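Local coordinates for protein RickCE (Rickettsia bellii, PDB 5HAM) that probably acts as a CE-clan cysteine protease, a bacterial effector that cleaves ubiquitin from its conjugates in the host cell, at residues T125-I138 / V149-I161. Numbering follows the deposited sequence.
Sequences TKDIKDNGKEAAVI and VLVAKYDKKDNQI
Val149 meets Val137 through their methyls, CG2 to CG1 at 3.8 Å, on the sheet face that also carries Val151. The next residue, Leu150, forms an antiparallel hydrogen-bonded pair with Ile138. Both N-H...O bonds of this pair are 2.8 Å between N and O, each donor tilted somewhat from the carbonyl plane. Val151 and Val137 make the non-hydrogen-bonded pair, and Val151 CG1, anti to its backbone N (chi1 -174°), reaches Ala135 CB. Ala152 closes the ladder with Ala136: Ala152 N to Ala136 O is nearly straight at 173°, and both bonds of the pair lie in the carbonyl planes. Ala152 CB, on the other face, takes Ile128 CD1 at 3.8 Å. Lys153 departs from the ladder; its CG packs on Glu134 O, while its NZ bonds to Ile222 O. In place of a direct bond, a water accepts from Tyr154 N (2.8 Å) and lies within hydrogen-bonding distance of Glu134 O. Tyr154 sets its CB against Ile128 CG1 and offers a ring face to Lys129, whose CG stands 3.9 Å from the ring centroid, 18° off the normal, a CH-pi contact. Asn159 OD1 lies at the ring edge, in plane, modelled doubtfully close to the hydroxyl; Asn159 and Gln160 both face Asp155, a G1 beta bulge. Ile161 CD1 finishes the patch, touching Thr125 CG2 at 3.8 Å and Ile128 CD1. Strands 147-155 and 160-166 lie in the RickCE-like catalytic domain. In its central mixed sheet, 27-34 flanks 135-141 and 160-166 flanks 147-155, with helix 96-130 on the Ala152 face and helix 211-223 on the Val151 face.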
ATOM      1  N   THR A 125      -8.581  12.971   9.134  1.00 37.19           N
ATOM      2  CA  THR A 125      -8.443  13.915  10.230  1.00 32.64           C
ATOM      3  C   THR A 125      -9.680  14.801  10.371  1.00 36.06           C
ATOM      4  O   THR A 125     -10.105  15.136  11.483  1.00 34.86           O
ATOM      5  CB  THR A 125      -7.188  14.792  10.033  1.00 35.63           C
ATOM      6  OG1 THR A 125      -6.019  13.953  10.015  1.00 28.50           O
ATOM      7  CG2 THR A 125      -7.058  15.813  11.152  1.00 38.20           C
ATOM      8  N   LYS A 126     -10.272  15.174   9.246  1.00 38.37           N
ATOM      9  CA  LYS A 126     -11.485  15.983   9.298  1.00 39.95           C
ATOM     10  C   LYS A 126     -12.630  15.167   9.906  1.00 36.95           C
ATOM     11  O   LYS A 126     -13.418  15.676  10.710  1.00 38.84           O
ATOM     12  CB  LYS A 126     -11.856  16.523   7.911  1.00 36.76           C
ATOM     13  N   ASP A 127     -12.697  13.893   9.537  1.00 33.41           N
ATOM     14  CA  ASP A 127     -13.727  12.997  10.050  1.00 37.76           C
ATOM     15  C   ASP A 127     -13.737  12.895  11.571  1.00 39.74           C
ATOM     16  O   ASP A 127     -14.800  13.018  12.198  1.00 46.47           O
ATOM     17  CB  ASP A 127     -13.596  11.604   9.436  1.00 35.36           C
ATOM     18  CG  ASP A 127     -14.154  11.542   8.048  1.00 44.41           C
ATOM     19  OD1 ASP A 127     -14.842  12.510   7.655  1.00 52.28           O
ATOM     20  OD2 ASP A 127     -13.915  10.533   7.351  1.00 46.77           O
ATOM     21  N   ILE A 128     -12.566  12.679  12.168  1.00 29.90           N
ATOM     22  CA  ILE A 128     -12.511  12.486  13.619  1.00 33.75           C
ATOM     23  C   ILE A 128     -12.505  13.800  14.391  1.00 37.07           C
ATOM     24  O   ILE A 128     -12.873  13.836  15.558  1.00 42.94           O
ATOM     25  CB  ILE A 128     -11.316  11.622  14.043  1.00 26.41           C
ATOM     26  CG1 ILE A 128     -10.002  12.303  13.648  1.00 31.55           C
ATOM     27  CG2 ILE A 128     -11.436  10.236  13.412  1.00 22.10           C
ATOM     28  CD1 ILE A 128      -8.764  11.460  13.893  1.00 32.16           C
ATOM     29  N   LYS A 129     -12.110  14.884  13.732  1.00 36.94           N
ATOM     30  CA  LYS A 129     -11.968  16.152  14.425  1.00 38.57           C
ATOM     31  C   LYS A 129     -13.184  17.057  14.243  1.00 43.84           C
ATOM     32  O   LYS A 129     -13.483  17.866  15.113  1.00 44.83           O
ATOM     33  CB  LYS A 129     -10.690  16.849  13.985  1.00 36.76           C
ATOM     34  CG  LYS A 129     -10.305  18.034  14.820  1.00 45.28           C
ATOM     35  CD  LYS A 129      -8.805  18.258  14.724  1.00 53.93           C
ATOM     36  CE  LYS A 129      -8.385  18.729  13.346  1.00 59.58           C
ATOM     37  NZ  LYS A 129      -8.674  20.184  13.199  1.00 68.15           N
ATOM     38  N   ASP A 130     -13.899  16.911  13.131  1.00 46.01           N
ATOM     39  CA  ASP A 130     -15.032  17.798  12.845  1.00 45.42           C
ATOM     40  C   ASP A 130     -16.369  17.092  12.626  1.00 50.21           C
ATOM     41  O   ASP A 130     -17.423  17.687  12.843  1.00 58.20           O
ATOM     42  CB  ASP A 130     -14.724  18.677  11.635  1.00 42.97           C
ATOM     43  CG  ASP A 130     -13.571  19.628  11.886  1.00 51.91           C
ATOM     44  OD1 ASP A 130     -13.443  20.118  13.029  1.00 51.13           O
ATOM     45  OD2 ASP A 130     -12.788  19.879  10.944  1.00 59.31           O
ATOM     46  N   ASN A 131     -16.335  15.831  12.201  1.00 50.35           N
ATOM     47  CA  ASN A 131     -17.560  15.127  11.811  1.00 49.87           C
ATOM     48  C   ASN A 131     -18.072  14.083  12.810  1.00 48.31           C
ATOM     49  O   ASN A 131     -18.928  13.268  12.470  1.00 52.16           O
ATOM     50  CB  ASN A 131     -17.397  14.490  10.427  1.00 49.61           C
ATOM     51  CG  ASN A 131     -17.021  15.503   9.361  1.00 51.00           C
ATOM     52  OD1 ASN A 131     -17.333  16.689   9.483  1.00 55.17           O
ATOM     53  ND2 ASN A 131     -16.342  15.042   8.314  1.00 46.10           N
ATOM     54  N   GLY A 132     -17.544  14.101  14.031  1.00 42.62           N
ATOM     55  CA  GLY A 132     -18.049  13.246  15.093  1.00 44.45           C
ATOM     56  C   GLY A 132     -17.655  11.774  15.096  1.00 48.47           C
ATOM     57  O   GLY A 132     -18.112  11.015  15.954  1.00 54.40           O
ATOM     58  N   LYS A 133     -16.810  11.359  14.156  1.00 45.15           N
ATOM     59  CA  LYS A 133     -16.378   9.957  14.086  1.00 37.35           C
ATOM     60  C   LYS A 133     -15.402   9.657  15.217  1.00 30.62           C
ATOM     61  O   LYS A 133     -14.624  10.531  15.622  1.00 30.58           O
ATOM     62  CB  LYS A 133     -15.728   9.658  12.731  1.00 28.79           C
ATOM     63  CG  LYS A 133     -16.583  10.084  11.549  1.00 28.09           C
ATOM     64  CD  LYS A 133     -17.844   9.260  11.449  1.00 29.99           C
ATOM     65  CE  LYS A 133     -18.637   9.655  10.231  1.00 38.44           C
ATOM     66  NZ  LYS A 133     -19.966   8.991  10.188  1.00 47.14           N
ATOM     67  N   GLU A 134     -15.431   8.441  15.747  1.00 23.58           N
ATOM     68  CA  GLU A 134     -14.446   8.121  16.773  1.00 43.98           C
ATOM     69  C   GLU A 134     -13.163   7.479  16.224  1.00 38.11           C
ATOM     70  O   GLU A 134     -12.153   7.416  16.919  1.00 39.58           O
ATOM     71  CB  GLU A 134     -15.047   7.339  17.949  1.00 47.76           C
ATOM     72  CG  GLU A 134     -15.489   5.937  17.664  1.00 62.09           C
ATOM     73  CD  GLU A 134     -15.850   5.184  18.941  1.00 78.64           C
ATOM     74  OE1 GLU A 134     -16.879   5.528  19.568  1.00 82.37           O
ATOM     75  OE2 GLU A 134     -15.098   4.260  19.328  1.00 85.69           O
ATOM     76  N   ALA A 135     -13.202   7.036  14.970  1.00 31.28           N
ATOM     77  CA  ALA A 135     -12.015   6.498  14.309  1.00 32.27           C
ATOM     78  C   ALA A 135     -12.130   6.570  12.798  1.00 27.45           C
ATOM     79  O   ALA A 135     -13.212   6.448  12.227  1.00 33.73           O
ATOM     80  CB  ALA A 135     -11.720   5.052  14.751  1.00 19.47           C
ATOM     81  N   ALA A 136     -10.993   6.784  12.159  1.00 25.73           N
ATOM     82  CA  ALA A 136     -10.889   6.718  10.712  1.00 19.30           C
ATOM     83  C   ALA A 136      -9.877   5.632  10.415  1.00 20.66           C
ATOM     84  O   ALA A 136      -8.771   5.632  10.961  1.00 21.26           O
ATOM     85  CB  ALA A 136     -10.437   8.037  10.142  1.00 19.32           C
ATOM     86  N   VAL A 137     -10.281   4.682   9.584  1.00 20.90           N
ATOM     87  CA  VAL A 137      -9.431   3.554   9.255  1.00 24.27           C
ATOM     88  C   VAL A 137      -8.899   3.722   7.834  1.00 25.95           C
ATOM     89  O   VAL A 137      -9.666   3.890   6.885  1.00 32.03           O
ATOM     90  CB  VAL A 137     -10.222   2.235   9.397  1.00 27.73           C
ATOM     91  CG1 VAL A 137      -9.352   1.016   9.053  1.00 20.58           C
ATOM     92  CG2 VAL A 137     -10.818   2.129  10.799  1.00 24.04           C
ATOM     93  N   ILE A 138      -7.582   3.700   7.697  1.00 26.86           N
ATOM     94  CA  ILE A 138      -6.931   3.873   6.403  1.00 24.78           C
ATOM     95  C   ILE A 138      -6.066   2.664   6.051  1.00 26.41           C
ATOM     96  O   ILE A 138      -5.038   2.420   6.688  1.00 24.70           O
ATOM     97  CB  ILE A 138      -6.016   5.117   6.390  1.00 28.04           C
ATOM     98  CG1 ILE A 138      -6.728   6.325   7.025  1.00 29.59           C
ATOM     99  CG2 ILE A 138      -5.539   5.403   4.966  1.00 15.63           C
ATOM    100  CD1 ILE A 138      -5.827   7.567   7.172  1.00 22.95           C
ATOM    101  N   VAL A 149      -2.232  -1.191   7.975  1.00 17.56           N
ATOM    102  CA  VAL A 149      -3.348  -0.339   8.378  1.00 19.24           C
ATOM    103  C   VAL A 149      -2.934   0.830   9.276  1.00 24.13           C
ATOM    104  O   VAL A 149      -2.039   0.713  10.125  1.00 26.21           O
ATOM    105  CB  VAL A 149      -4.500  -1.161   9.040  1.00 20.14           C
ATOM    106  CG1 VAL A 149      -4.069  -1.707  10.413  1.00 19.54           C
ATOM    107  CG2 VAL A 149      -5.765  -0.340   9.143  1.00 15.48           C
ATOM    108  N   LEU A 150      -3.583   1.967   9.070  1.00 22.05           N
ATOM    109  CA  LEU A 150      -3.357   3.113   9.925  1.00 23.48           C
ATOM    110  C   LEU A 150      -4.699   3.644  10.422  1.00 22.48           C
ATOM    111  O   LEU A 150      -5.550   4.009   9.631  1.00 24.86           O
ATOM    112  CB  LEU A 150      -2.605   4.198   9.159  1.00 18.25           C
ATOM    113  CG  LEU A 150      -2.267   5.452   9.963  1.00 21.20           C
ATOM    114  CD1 LEU A 150      -1.171   5.137  10.991  1.00 19.40           C
ATOM    115  CD2 LEU A 150      -1.850   6.599   9.050  1.00 23.57           C
ATOM    116  N   VAL A 151      -4.880   3.680  11.737  1.00 23.75           N
ATOM    117  CA  VAL A 151      -6.133   4.148  12.321  1.00 21.57           C
ATOM    118  C   VAL A 151      -5.944   5.476  13.048  1.00 22.26           C
ATOM    119  O   VAL A 151      -5.037   5.635  13.867  1.00 24.22           O
ATOM    120  CB  VAL A 151      -6.735   3.105  13.283  1.00 26.04           C
ATOM    121  CG1 VAL A 151      -8.107   3.555  13.756  1.00 23.23           C
ATOM    122  CG2 VAL A 151      -6.822   1.749  12.599  1.00 28.40           C
ATOM    123  N   ALA A 152      -6.805   6.431  12.724  1.00 22.67           N
ATOM    124  CA  ALA A 152      -6.699   7.793  13.228  1.00 20.04           C
ATOM    125  C   ALA A 152      -7.771   8.060  14.258  1.00 25.95           C
ATOM    126  O   ALA A 152      -8.953   7.796  14.022  1.00 25.80           O
ATOM    127  CB  ALA A 152      -6.850   8.768  12.076  1.00 19.64           C
ATOM    128  N   LYS A 153      -7.355   8.590  15.401  1.00 27.28           N
ATOM    129  CA  LYS A 153      -8.284   8.939  16.463  1.00 31.31           C
ATOM    130  C   LYS A 153      -7.936  10.297  17.049  1.00 33.42           C
ATOM    131  O   LYS A 153      -6.828  10.802  16.884  1.00 33.31           O
ATOM    132  CB  LYS A 153      -8.287   7.879  17.557  1.00 28.61           C
ATOM    133  CG  LYS A 153      -8.850   6.554  17.103  1.00 32.10           C
ATOM    134  CD  LYS A 153      -8.798   5.534  18.218  1.00 36.10           C
ATOM    135  CE  LYS A 153      -9.161   4.156  17.717  1.00 42.99           C
ATOM    136  NZ  LYS A 153      -8.975   3.126  18.769  1.00 52.82           N
ATOM    137  N   TYR A 154      -8.896  10.885  17.742  1.00 29.15           N
ATOM    138  CA  TYR A 154      -8.759  12.255  18.185  1.00 36.99           C
ATOM    139  C   TYR A 154      -9.145  12.400  19.642  1.00 41.92           C
ATOM    140  O   TYR A 154     -10.260  12.055  20.036  1.00 40.52           O
ATOM    141  CB  TYR A 154      -9.650  13.160  17.344  1.00 38.03           C
ATOM    142  CG  TYR A 154      -9.535  14.612  17.709  1.00 39.89           C
ATOM    143  CD1 TYR A 154      -8.358  15.304  17.488  1.00 40.15           C
ATOM    144  CD2 TYR A 154     -10.605  15.296  18.261  1.00 42.17           C
ATOM    145  CE1 TYR A 154      -8.238  16.627  17.811  1.00 36.73           C
ATOM    146  CE2 TYR A 154     -10.500  16.630  18.577  1.00 45.64           C
ATOM    147  CZ  TYR A 154      -9.310  17.287  18.350  1.00 50.81           C
ATOM    148  OH  TYR A 154      -9.184  18.616  18.670  1.00 65.74           O
ATOM    149  N   ASP A 155      -8.211  12.905  20.436  1.00 44.17           N
ATOM    150  CA  ASP A 155      -8.504  13.285  21.808  1.00 50.20           C
ATOM    151  C   ASP A 155      -8.835  14.780  21.886  1.00 47.72           C
ATOM    152  O   ASP A 155      -7.941  15.626  21.846  1.00 47.98           O
ATOM    153  CB  ASP A 155      -7.324  12.965  22.715  1.00 55.57           C
ATOM    154  CG  ASP A 155      -7.631  13.236  24.163  1.00 66.09           C
ATOM    155  OD1 ASP A 155      -8.647  12.710  24.655  1.00 73.35           O
ATOM    156  OD2 ASP A 155      -6.875  13.989  24.808  1.00 69.03           O
ATOM    157  N   LYS A 156     -10.124  15.092  22.003  1.00 45.52           N
ATOM    158  CA  LYS A 156     -10.586  16.480  22.002  1.00 47.67           C
ATOM    159  C   LYS A 156     -10.107  17.249  23.220  1.00 49.62           C
ATOM    160  O   LYS A 156      -9.747  18.420  23.117  1.00 48.80           O
ATOM    161  CB  LYS A 156     -12.111  16.557  21.914  1.00 42.35           C
ATOM    162  CG  LYS A 156     -12.646  17.965  21.710  1.00 42.90           C
ATOM    163  N   LYS A 157     -10.093  16.578  24.368  1.00 55.73           N
ATOM    164  CA  LYS A 157      -9.672  17.209  25.616  1.00 62.62           C
ATOM    165  C   LYS A 157      -8.264  17.781  25.494  1.00 62.10           C
ATOM    166  O   LYS A 157      -7.972  18.831  26.059  1.00 60.97           O
ATOM    167  CB  LYS A 157      -9.752  16.223  26.787  1.00 62.11           C
ATOM    168  CG  LYS A 157      -9.813  16.883  28.156  1.00 60.23           C
ATOM    169  N   ASP A 158      -7.400  17.099  24.744  1.00 59.27           N
ATOM    170  CA  ASP A 158      -6.034  17.571  24.559  1.00 56.47           C
ATOM    171  C   ASP A 158      -5.784  18.094  23.152  1.00 52.32           C
ATOM    172  O   ASP A 158      -4.659  18.497  22.826  1.00 48.79           O
ATOM    173  CB  ASP A 158      -5.023  16.477  24.899  1.00 59.56           C
ATOM    174  CG  ASP A 158      -5.142  16.002  26.331  1.00 71.30           C
ATOM    175  OD1 ASP A 158      -4.097  15.744  26.959  1.00 77.91           O
ATOM    176  OD2 ASP A 158      -6.279  15.887  26.832  1.00 75.34           O
ATOM    177  N   ASN A 159      -6.832  18.111  22.332  1.00 48.72           N
ATOM    178  CA  ASN A 159      -6.701  18.508  20.929  1.00 47.04           C
ATOM    179  C   ASN A 159      -5.552  17.743  20.263  1.00 41.92           C
ATOM    180  O   ASN A 159      -4.627  18.327  19.697  1.00 36.95           O
ATOM    181  CB  ASN A 159      -6.507  20.022  20.804  1.00 44.89           C
ATOM    182  CG  ASN A 159      -6.568  20.487  19.374  1.00 52.40           C
ATOM    183  OD1 ASN A 159      -7.168  19.825  18.529  1.00 57.41           O
ATOM    184  ND2 ASN A 159      -5.929  21.616  19.080  1.00 57.13           N
ATOM    185  N   GLN A 160      -5.621  16.421  20.361  1.00 39.13           N
ATOM    186  CA  GLN A 160      -4.494  15.572  20.031  1.00 36.11           C
ATOM    187  C   GLN A 160      -4.877  14.474  19.053  1.00 39.52           C
ATOM    188  O   GLN A 160      -5.743  13.651  19.348  1.00 36.06           O
ATOM    189  CB  GLN A 160      -3.961  14.940  21.312  1.00 38.22           C
ATOM    190  CG  GLN A 160      -2.826  13.979  21.088  1.00 31.82           C
ATOM    191  CD  GLN A 160      -1.654  14.648  20.424  1.00 41.08           C
ATOM    192  OE1 GLN A 160      -0.907  15.387  21.062  1.00 48.09           O
ATOM    193  NE2 GLN A 160      -1.489  14.406  19.126  1.00 42.82           N
ATOM    194  N   ILE A 161      -4.237  14.474  17.886  1.00 42.15           N
ATOM    195  CA  ILE A 161      -4.405  13.403  16.904  1.00 33.07           C
ATOM    196  C   ILE A 161      -3.497  12.219  17.233  1.00 32.06           C
ATOM    197  O   ILE A 161      -2.300  12.376  17.471  1.00 28.07           O
ATOM    198  CB  ILE A 161      -4.093  13.874  15.465  1.00 32.76           C
ATOM    199  CG1 ILE A 161      -5.065  14.964  15.010  1.00 37.01           C
ATOM    200  CG2 ILE A 161      -4.203  12.720  14.500  1.00 30.72           C
ATOM    201  CD1 ILE A 161      -6.436  14.437  14.661  1.00 39.24           C
TER
HETATM  202  O   HOH W   1     -11.454   9.871  18.240  1.00 35.34           O